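Long-range contacts in putative aspartyl-tRNA synthetase (Leishmania major, PDB 6OD8), which probably catalyses the ATP-dependent attachment of L-aspartate to tRNA(Asp), releasing AMP and diphosphate, as a class II aminoacyl-tRNA synthetase: residues V282-V287 / L518-H523; I402-C407 / R450-A455. All coordinates share one frame; numbering follows the deposited sequence. Where two conformers were deposited one is given.

Interaction 1: V282-V287 / L518-H523; sequences VLQGDV and LGAWPH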
ATOM      1  N   VAL A 282     -16.177  -5.843   5.112  1.00 15.78           N
ATOM      2  CA  VAL A 282     -15.897  -6.375   3.780  0.75 16.04           C
ATOM      3  C   VAL A 282     -15.963  -7.897   3.781  1.00 15.48           C
ATOM      4  O   VAL A 282     -16.378  -8.508   2.796  1.00 16.84           O
ATOM      5  CB  VAL A 282     -14.543  -5.853   3.267  0.75 15.53           C
ATOM      6  CG1 VAL A 282     -14.226  -6.456   1.888  0.75 14.05           C
ATOM      7  CG2 VAL A 282     -14.596  -4.330   3.149  0.75 16.53           C
ATOM      8  N   LEU A 283     -15.586  -8.537   4.893  1.00 15.32           N
ATOM      9  CA  LEU A 283     -15.729  -9.989   4.960  1.00 17.34           C
ATOM     10  C   LEU A 283     -17.192 -10.413   4.870  1.00 19.09           C
ATOM     11  O   LEU A 283     -17.505 -11.503   4.375  1.00 14.98           O
ATOM     12  CB  LEU A 283     -15.110 -10.507   6.249  1.00 14.88           C
ATOM     13  CG  LEU A 283     -13.625 -10.298   6.522  1.00 20.26           C
ATOM     14  CD1 LEU A 283     -13.178 -11.310   7.555  1.00 16.22           C
ATOM     15  CD2 LEU A 283     -12.751 -10.358   5.284  1.00 21.59           C
ATOM     16  N   GLN A 284     -18.102  -9.568   5.323  1.00 18.19           N
ATOM     17  CA  GLN A 284     -19.515  -9.894   5.178  1.00 18.51           C
ATOM     18  C   GLN A 284     -20.019  -9.693   3.753  1.00 17.81           C
ATOM     19  O   GLN A 284     -21.174 -10.033   3.469  1.00 19.85           O
ATOM     20  CB  GLN A 284     -20.350  -9.064   6.170  1.00 17.27           C
ATOM     21  CG  GLN A 284     -19.800  -9.079   7.620  1.00 25.65           C
ATOM     22  CD  GLN A 284     -19.203 -10.413   8.064  1.00 25.59           C
ATOM     23  OE1 GLN A 284     -19.738 -11.477   7.772  1.00 21.65           O
ATOM     24  NE2 GLN A 284     -18.081 -10.352   8.772  1.00 20.19           N
ATOM     25  N   GLY A 285     -19.190  -9.155   2.860  1.00 18.69           N
ATOM     26  CA  GLY A 285     -19.504  -9.172   1.443  1.00 20.08           C
ATOM     27  C   GLY A 285     -18.853 -10.341   0.730  1.00 19.88           C
ATOM     28  O   GLY A 285     -18.714 -10.340  -0.497  1.00 22.89           O
ATOM     29  N   ASP A 286     -18.407 -11.317   1.516  1.00 16.77           N
ATOM     30  CA  ASP A 286     -17.881 -12.628   1.114  1.00 15.61           C
ATOM     31  C   ASP A 286     -16.447 -12.578   0.603  1.00 20.37           C
ATOM     32  O   ASP A 286     -15.972 -13.565   0.023  1.00 29.01           O
ATOM     33  CB  ASP A 286     -18.776 -13.323   0.074  1.00 20.85           C
ATOM     34  CG  ASP A 286     -20.147 -13.702   0.654  1.00 29.02           C
ATOM     35  OD1 ASP A 286     -20.275 -13.661   1.891  1.00 20.51           O
ATOM     36  OD2 ASP A 286     -21.089 -14.011  -0.113  1.00 26.30           O
ATOM     37  N   VAL A 287     -15.716 -11.498   0.828  1.00 19.65           N
ATOM     38  CA  VAL A 287     -14.280 -11.558   0.554  1.00 16.86           C
ATOM     39  C   VAL A 287     -13.672 -12.377   1.689  1.00 17.43           C
ATOM     40  O   VAL A 287     -13.832 -11.998   2.852  1.00 21.70           O
ATOM     41  CB  VAL A 287     -13.648 -10.157   0.474  1.00 18.38           C
ATOM     42  CG1 VAL A 287     -12.173 -10.279   0.098  1.00 19.26           C
ATOM     43  CG2 VAL A 287     -14.393  -9.265  -0.528  1.00 21.95           C
ATOM     44  N   LEU A 518     -27.233  -9.995   7.926  1.00 19.33           N
ATOM     45  CA  LEU A 518     -27.657 -10.717   6.724  1.00 23.83           C
ATOM     46  C   LEU A 518     -26.792 -11.956   6.501  1.00 23.70           C
ATOM     47  O   LEU A 518     -26.390 -12.271   5.375  1.00 19.77           O
ATOM     48  CB  LEU A 518     -27.603  -9.806   5.495  1.00 23.79           C
ATOM     49  CG  LEU A 518     -28.349  -8.470   5.621  1.00 24.33           C
ATOM     50  CD1 LEU A 518     -28.184  -7.632   4.355  1.00 26.92           C
ATOM     51  CD2 LEU A 518     -29.832  -8.684   5.945  1.00 22.22           C
ATOM     52  N   GLY A 519     -26.507 -12.664   7.586  1.00 19.10           N
ATOM     53  CA  GLY A 519     -25.581 -13.774   7.594  1.00 18.67           C
ATOM     54  C   GLY A 519     -24.165 -13.267   7.750  1.00 17.71           C
ATOM     55  O   GLY A 519     -23.730 -12.397   6.979  1.00 23.67           O
ATOM     56  N   ALA A 520     -23.431 -13.777   8.729  1.00 18.32           N
ATOM     57  CA  ALA A 520     -22.077 -13.301   8.977  1.00 18.27           C
ATOM     58  C   ALA A 520     -21.124 -14.479   9.101  1.00 22.63           C
ATOM     59  O   ALA A 520     -21.479 -15.517   9.663  1.00 24.72           O
ATOM     60  CB  ALA A 520     -21.996 -12.449  10.256  1.00 19.80           C
ATOM     61  N   TRP A 521     -19.899 -14.308   8.569  1.00 15.65           N
ATOM     62  CA  TRP A 521     -18.828 -15.296   8.745  1.00 16.20           C
ATOM     63  C   TRP A 521     -18.114 -15.087  10.084  1.00 15.87           C
ATOM     64  O   TRP A 521     -17.783 -13.953  10.430  1.00 17.55           O
ATOM     65  CB  TRP A 521     -17.789 -15.170   7.618  1.00 16.64           C
ATOM     66  CG  TRP A 521     -18.309 -15.357   6.236  1.00 15.07           C
ATOM     67  CD1 TRP A 521     -18.753 -14.393   5.394  1.00 18.07           C
ATOM     68  CD2 TRP A 521     -18.381 -16.596   5.507  1.00 18.08           C
ATOM     69  NE1 TRP A 521     -19.131 -14.947   4.173  1.00 18.28           N
ATOM     70  CE2 TRP A 521     -18.889 -16.295   4.214  1.00 18.74           C
ATOM     71  CE3 TRP A 521     -18.027 -17.921   5.802  1.00 19.67           C
ATOM     72  CZ2 TRP A 521     -19.101 -17.284   3.236  1.00 21.39           C
ATOM     73  CZ3 TRP A 521     -18.228 -18.902   4.812  1.00 18.37           C
ATOM     74  CH2 TRP A 521     -18.767 -18.576   3.563  1.00 23.34           C
ATOM     75  N   PRO A 522     -17.818 -16.161  10.830  1.00 16.59           N
ATOM     76  CA  PRO A 522     -16.851 -16.034  11.934  1.00 15.61           C
ATOM     77  C   PRO A 522     -15.527 -15.505  11.390  1.00 17.60           C
ATOM     78  O   PRO A 522     -15.085 -15.897  10.310  1.00 16.21           O
ATOM     79  CB  PRO A 522     -16.720 -17.464  12.484  1.00 18.43           C
ATOM     80  CG  PRO A 522     -17.995 -18.215  11.999  1.00 16.10           C
ATOM     81  CD  PRO A 522     -18.298 -17.549  10.633  1.00 15.88           C
ATOM     82  N   HIS A 523     -14.914 -14.575  12.120  1.00 14.06           N
ATOM     83  CA  HIS A 523     -13.733 -13.917  11.580  1.00 14.13           C
ATOM     84  C   HIS A 523     -12.914 -13.297  12.703  1.00 15.35           C
ATOM     85  O   HIS A 523     -13.351 -13.235  13.856  1.00 14.69           O
ATOM     86  CB  HIS A 523     -14.127 -12.856  10.542  1.00 13.25           C
ATOM     87  CG  HIS A 523     -14.976 -11.750  11.096  1.00 13.69           C
ATOM     88  ND1 HIS A 523     -16.319 -11.909  11.371  1.00 14.94           N
ATOM     89  CD2 HIS A 523     -14.675 -10.468  11.408  1.00 15.95           C
ATOM     90  CE1 HIS A 523     -16.808 -10.768  11.829  1.00 18.36           C
ATOM     91  NE2 HIS A 523     -15.832  -9.880  11.867  1.00 16.36           N
TER

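Interaction 2: I402-C407 / R450-A455; sequences INYMHC and RFPSSA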
ATOM      1  N   ILE A 402       2.650 -17.551  25.481  1.00 17.40           N
ATOM      2  CA  ILE A 402       2.423 -17.759  26.910  1.00 18.06           C
ATOM      3  C   ILE A 402       1.014 -17.274  27.209  1.00 26.63           C
ATOM      4  O   ILE A 402       0.638 -16.165  26.813  1.00 23.72           O
ATOM      5  CB  ILE A 402       3.451 -17.024  27.801  1.00 20.24           C
ATOM      6  CG1 ILE A 402       4.882 -17.420  27.424  1.00 24.42           C
ATOM      7  CG2 ILE A 402       3.215 -17.342  29.300  1.00 22.30           C
ATOM      8  CD1 ILE A 402       5.946 -16.671  28.215  1.00 29.81           C
ATOM      9  N   ASN A 403       0.236 -18.118  27.870  1.00 22.94           N
ATOM     10  CA  ASN A 403      -1.078 -17.705  28.341  1.00 23.16           C
ATOM     11  C   ASN A 403      -0.952 -16.495  29.265  1.00 29.08           C
ATOM     12  O   ASN A 403      -0.018 -16.400  30.071  1.00 25.30           O
ATOM     13  CB  ASN A 403      -1.741 -18.875  29.071  1.00 26.65           C
ATOM     14  CG  ASN A 403      -3.003 -18.472  29.759  1.00 32.16           C
ATOM     15  OD1 ASN A 403      -2.996 -18.102  30.932  1.00 44.54           O
ATOM     16  ND2 ASN A 403      -4.104 -18.525  29.037  1.00 24.48           N
ATOM     17  N   TYR A 404      -1.910 -15.572  29.147  1.00 23.37           N
ATOM     18  CA  TYR A 404      -1.918 -14.353  29.945  1.00 24.01           C
ATOM     19  C   TYR A 404      -1.791 -14.641  31.445  1.00 24.10           C
ATOM     20  O   TYR A 404      -1.061 -13.940  32.164  1.00 21.26           O
ATOM     21  CB  TYR A 404      -3.205 -13.570  29.658  1.00 26.77           C
ATOM     22  CG  TYR A 404      -3.243 -12.197  30.283  1.00 24.47           C
ATOM     23  CD1 TYR A 404      -2.808 -11.091  29.573  1.00 24.59           C
ATOM     24  CD2 TYR A 404      -3.730 -12.003  31.583  1.00 27.15           C
ATOM     25  CE1 TYR A 404      -2.838  -9.827  30.129  1.00 27.29           C
ATOM     26  CE2 TYR A 404      -3.768 -10.736  32.152  1.00 18.92           C
ATOM     27  CZ  TYR A 404      -3.317  -9.655  31.420  1.00 22.19           C
ATOM     28  OH  TYR A 404      -3.337  -8.387  31.960  1.00 27.10           O
ATOM     29  N   MET A 405      -2.489 -15.665  31.944  1.00 23.66           N
ATOM     30  CA  MET A 405      -2.419 -15.927  33.383  1.00 22.02           C
ATOM     31  C   MET A 405      -1.039 -16.410  33.788  1.00 25.58           C
ATOM     32  O   MET A 405      -0.581 -16.097  34.890  1.00 27.94           O
ATOM     33  CB  MET A 405      -3.494 -16.931  33.806  1.00 23.65           C
ATOM     34  CG  MET A 405      -4.904 -16.365  33.674  1.00 29.95           C
ATOM     35  SD  MET A 405      -6.146 -17.500  34.355  1.00 51.80           S
ATOM     36  CE  MET A 405      -6.339 -18.613  32.961  1.00 50.64           C
ATOM     37  N   HIS A 406      -0.341 -17.135  32.905  1.00 25.24           N
ATOM     38  CA  HIS A 406       1.037 -17.496  33.214  1.00 27.83           C
ATOM     39  C   HIS A 406       1.979 -16.310  33.057  1.00 24.64           C
ATOM     40  O   HIS A 406       3.011 -16.261  33.732  1.00 22.05           O
ATOM     41  CB  HIS A 406       1.469 -18.684  32.356  1.00 26.67           C
ATOM     42  CG  HIS A 406       0.728 -19.945  32.687  1.00 32.77           C
ATOM     43  ND1 HIS A 406       0.991 -20.690  33.818  1.00 35.08           N
ATOM     44  CD2 HIS A 406      -0.291 -20.574  32.052  1.00 33.82           C
ATOM     45  CE1 HIS A 406       0.178 -21.732  33.856  1.00 33.33           C
ATOM     46  NE2 HIS A 406      -0.623 -21.674  32.808  1.00 33.99           N
ATOM     47  N   CYS A 407       1.659 -15.360  32.171  1.00 26.29           N
ATOM     48  CA  CYS A 407       2.419 -14.114  32.133  1.00 22.35           C
ATOM     49  C   CYS A 407       2.320 -13.368  33.455  1.00 20.52           C
ATOM     50  O   CYS A 407       3.301 -12.772  33.908  1.00 21.35           O
ATOM     51  CB  CYS A 407       1.931 -13.205  31.006  1.00 25.05           C
ATOM     52  SG  CYS A 407       2.288 -13.786  29.329  1.00 26.62           S
ATOM     53  N   ARG A 450      -4.962 -14.771  25.443  1.00 21.76           N
ATOM     54  CA  ARG A 450      -6.215 -14.735  26.204  1.00 21.56           C
ATOM     55  C   ARG A 450      -6.272 -13.556  27.167  1.00 25.70           C
ATOM     56  O   ARG A 450      -6.209 -13.738  28.393  1.00 21.57           O
ATOM     57  CB  ARG A 450      -6.441 -16.038  26.976  1.00 26.24           C
ATOM     58  CG  ARG A 450      -7.243 -17.084  26.257  1.00 37.96           C
ATOM     59  CD  ARG A 450      -7.722 -18.159  27.234  1.00 50.14           C
ATOM     60  NE  ARG A 450      -8.670 -19.070  26.599  1.00 58.57           N
ATOM     61  CZ  ARG A 450      -9.667 -19.678  27.233  1.00 62.72           C
ATOM     62  NH1 ARG A 450      -9.850 -19.470  28.531  1.00 62.03           N
ATOM     63  NH2 ARG A 450     -10.483 -20.488  26.568  1.00 61.75           N
ATOM     64  N   PHE A 451      -6.453 -12.357  26.631  1.00 22.95           N
ATOM     65  CA  PHE A 451      -6.425 -11.161  27.462  1.00 17.29           C
ATOM     66  C   PHE A 451      -7.720 -11.004  28.250  1.00 23.06           C
ATOM     67  O   PHE A 451      -8.771 -11.494  27.826  1.00 19.10           O
ATOM     68  CB  PHE A 451      -6.203  -9.919  26.603  1.00 21.14           C
ATOM     69  CG  PHE A 451      -4.774  -9.496  26.541  1.00 24.40           C
ATOM     70  CD1 PHE A 451      -4.371  -8.277  27.058  1.00 26.64           C
ATOM     71  CD2 PHE A 451      -3.829 -10.340  25.992  1.00 19.58           C
ATOM     72  CE1 PHE A 451      -3.028  -7.879  27.007  1.00 20.90           C
ATOM     73  CE2 PHE A 451      -2.506  -9.966  25.941  1.00 19.26           C
ATOM     74  CZ  PHE A 451      -2.099  -8.734  26.456  1.00 20.70           C
ATOM     75  N   PRO A 452      -7.668 -10.307  29.388  1.00 19.76           N
ATOM     76  CA  PRO A 452      -8.895 -10.064  30.152  1.00 23.82           C
ATOM     77  C   PRO A 452      -9.883  -9.208  29.364  1.00 18.80           C
ATOM     78  O   PRO A 452      -9.497  -8.299  28.615  1.00 26.40           O
ATOM     79  CB  PRO A 452      -8.397  -9.341  31.412  1.00 32.61           C
ATOM     80  CG  PRO A 452      -6.928  -9.614  31.464  1.00 27.00           C
ATOM     81  CD  PRO A 452      -6.487  -9.710  30.044  1.00 17.79           C
ATOM     82  N   SER A 453     -11.169  -9.518  29.557  1.00 22.70           N
ATOM     83  CA  SER A 453     -12.246  -8.844  28.841  1.00 27.81           C
ATOM     84  C   SER A 453     -12.244  -7.341  29.105  1.00 30.31           C
ATOM     85  O   SER A 453     -12.527  -6.540  28.206  1.00 30.99           O
ATOM     86  CB  SER A 453     -13.579  -9.481  29.241  1.00 31.25           C
ATOM     87  OG  SER A 453     -14.648  -8.542  29.259  1.00 34.08           O
ATOM     88  N   SER A 454     -11.902  -6.938  30.329  1.00 26.82           N
ATOM     89  CA  SER A 454     -11.922  -5.527  30.686  1.00 26.60           C
ATOM     90  C   SER A 454     -10.913  -4.702  29.892  1.00 26.58           C
ATOM     91  O   SER A 454     -11.079  -3.481  29.790  1.00 33.98           O
ATOM     92  CB  SER A 454     -11.664  -5.375  32.190  1.00 31.65           C
ATOM     93  OG  SER A 454     -10.345  -5.795  32.486  1.00 39.16           O
ATOM     94  N   ALA A 455      -9.890  -5.331  29.312  1.00 22.77           N
ATOM     95  CA  ALA A 455      -8.861  -4.621  28.556  1.00 26.28           C
ATOM     96  C   ALA A 455      -9.114  -4.570  27.044  1.00 29.17           C
ATOM     97  O   ALA A 455      -8.286  -4.015  26.308  1.00 30.57           O
ATOM     98  CB  ALA A 455      -7.492  -5.260  28.816  1.00 31.68           C
TER
HETATM   99  O   HOH W   1      -6.015 -16.157  30.178  1.00 34.60           O

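Interaction 1: V282-V287 / L518-H523
The backbones of Gln284, in a type I turn from Leu283 to Asp286, and Ala520, in an extended loop, approach to 5.7 Å between their CA atoms. The Gln284 chain bends at chi2 (-37°), and its amide oxygen OE1 accepts from Trp521 N at 2.9 Å, in the carbonyl plane and on a lone pair. The other half of the amide lies over one face of the His523 imidazole, NE2 standing 3.3 Å above the plane toward the rim and donating to Gln280 O. That ring is steadied from its edge, where ND1 donates to Trp521 O at 2.7 Å, while Leu283 CD1 packs on His523 CB at 3.5 Å. Farther along the turn, Asp286 OD1 accepts from Trp521 NE1 in an almost straight bond of 2.9 Å (N-H...O 175°), in the indole plane but from above the carboxylate plane. Asp286 also forms salt bridges with Arg94 (through OD1) and Arg110 (through OD2) of the second subunit; with the indole N-H, these grip a buried carboxylate that is probably ionised. The arrangement ties the turn after helix 276-283 to the lead-in of strand 523-529 in the class II synthetase catalytic domain, at the dimer interface.

Interaction 2: I402-C407 / R450-A455
Tyr404 CG is anti to the backbone N (chi1 -172°), which sends the side chain from the start of helix 404-412 toward the 450-455 loop, where its ring meets Phe451 and Pro452. There the ring is packed by the two residues in different ways. Pro452 CD sits over the centre of one face, 3.5 Å from the ring centroid and 14° off the normal, a CH-pi contact, with Pro452 CG beside it at 3.4 Å from Tyr404 CE2. Toward Phe451 the tyrosine turns its edge: CD1 and CE1 lie over the phenyl face, in an edge-to-face pair with centroids 4.7 Å apart and planes inclined by 59°. Nearer the backbone, Tyr404 CB rests against Arg450 O at 3.3 Å. The phenol OH reaches beyond the pair to Asp423 O, a hydrogen bond that anchors the far end of the ring.

Asn403 makes the polar flank. Its OD1 caps the helix, accepting from Met405 N at 2.7 Å with the donor above the carbonyl plane, and more weakly from His406 N. The amide nitrogen ND2 instead donates to a water, at 3.2 Å, which in turn donates to Arg450 O; one side chain thus serves both the helix start and the loop. ND2 also lies near the aliphatic part of Arg450, whose extended chain leads away to a salt bridge with Asp465.

Strands 400-403 and 445-449 run parallel as neighbours in the large mixed sheet, and the contact forms at and just beyond their C-terminal ends: an N-capped helix leaves one strand and a loop the other. An edge-to-face aromatic pair and a proline CH-pi contact, with a water bridge beside them, join the two strand exits of the class II synthetase catalytic domain.

How the interactions relate
Interaction 2 is nested along the chain inside the loop closed by interaction 1, and all four segments belong to the class II synthetase domain. The centres of the two contacts are 28 Å apart and their nearest atoms about 14 Å, so they do not touch. The mixed sheet connects them: strand 523-529, which starts at His523, is followed across it by 480-487, 472-477, 445-449 and 400-403; 445-449 leads into segment 450-455, and 400-403 ends within segment 402-407. Their surroundings differ. Interaction 1 meets the second subunit, whereas no other protein chain touches interaction 2; a 1,2-ethanediol, probably from the crystallisation liquor, lies about 4 Å from the Asn403 side chain.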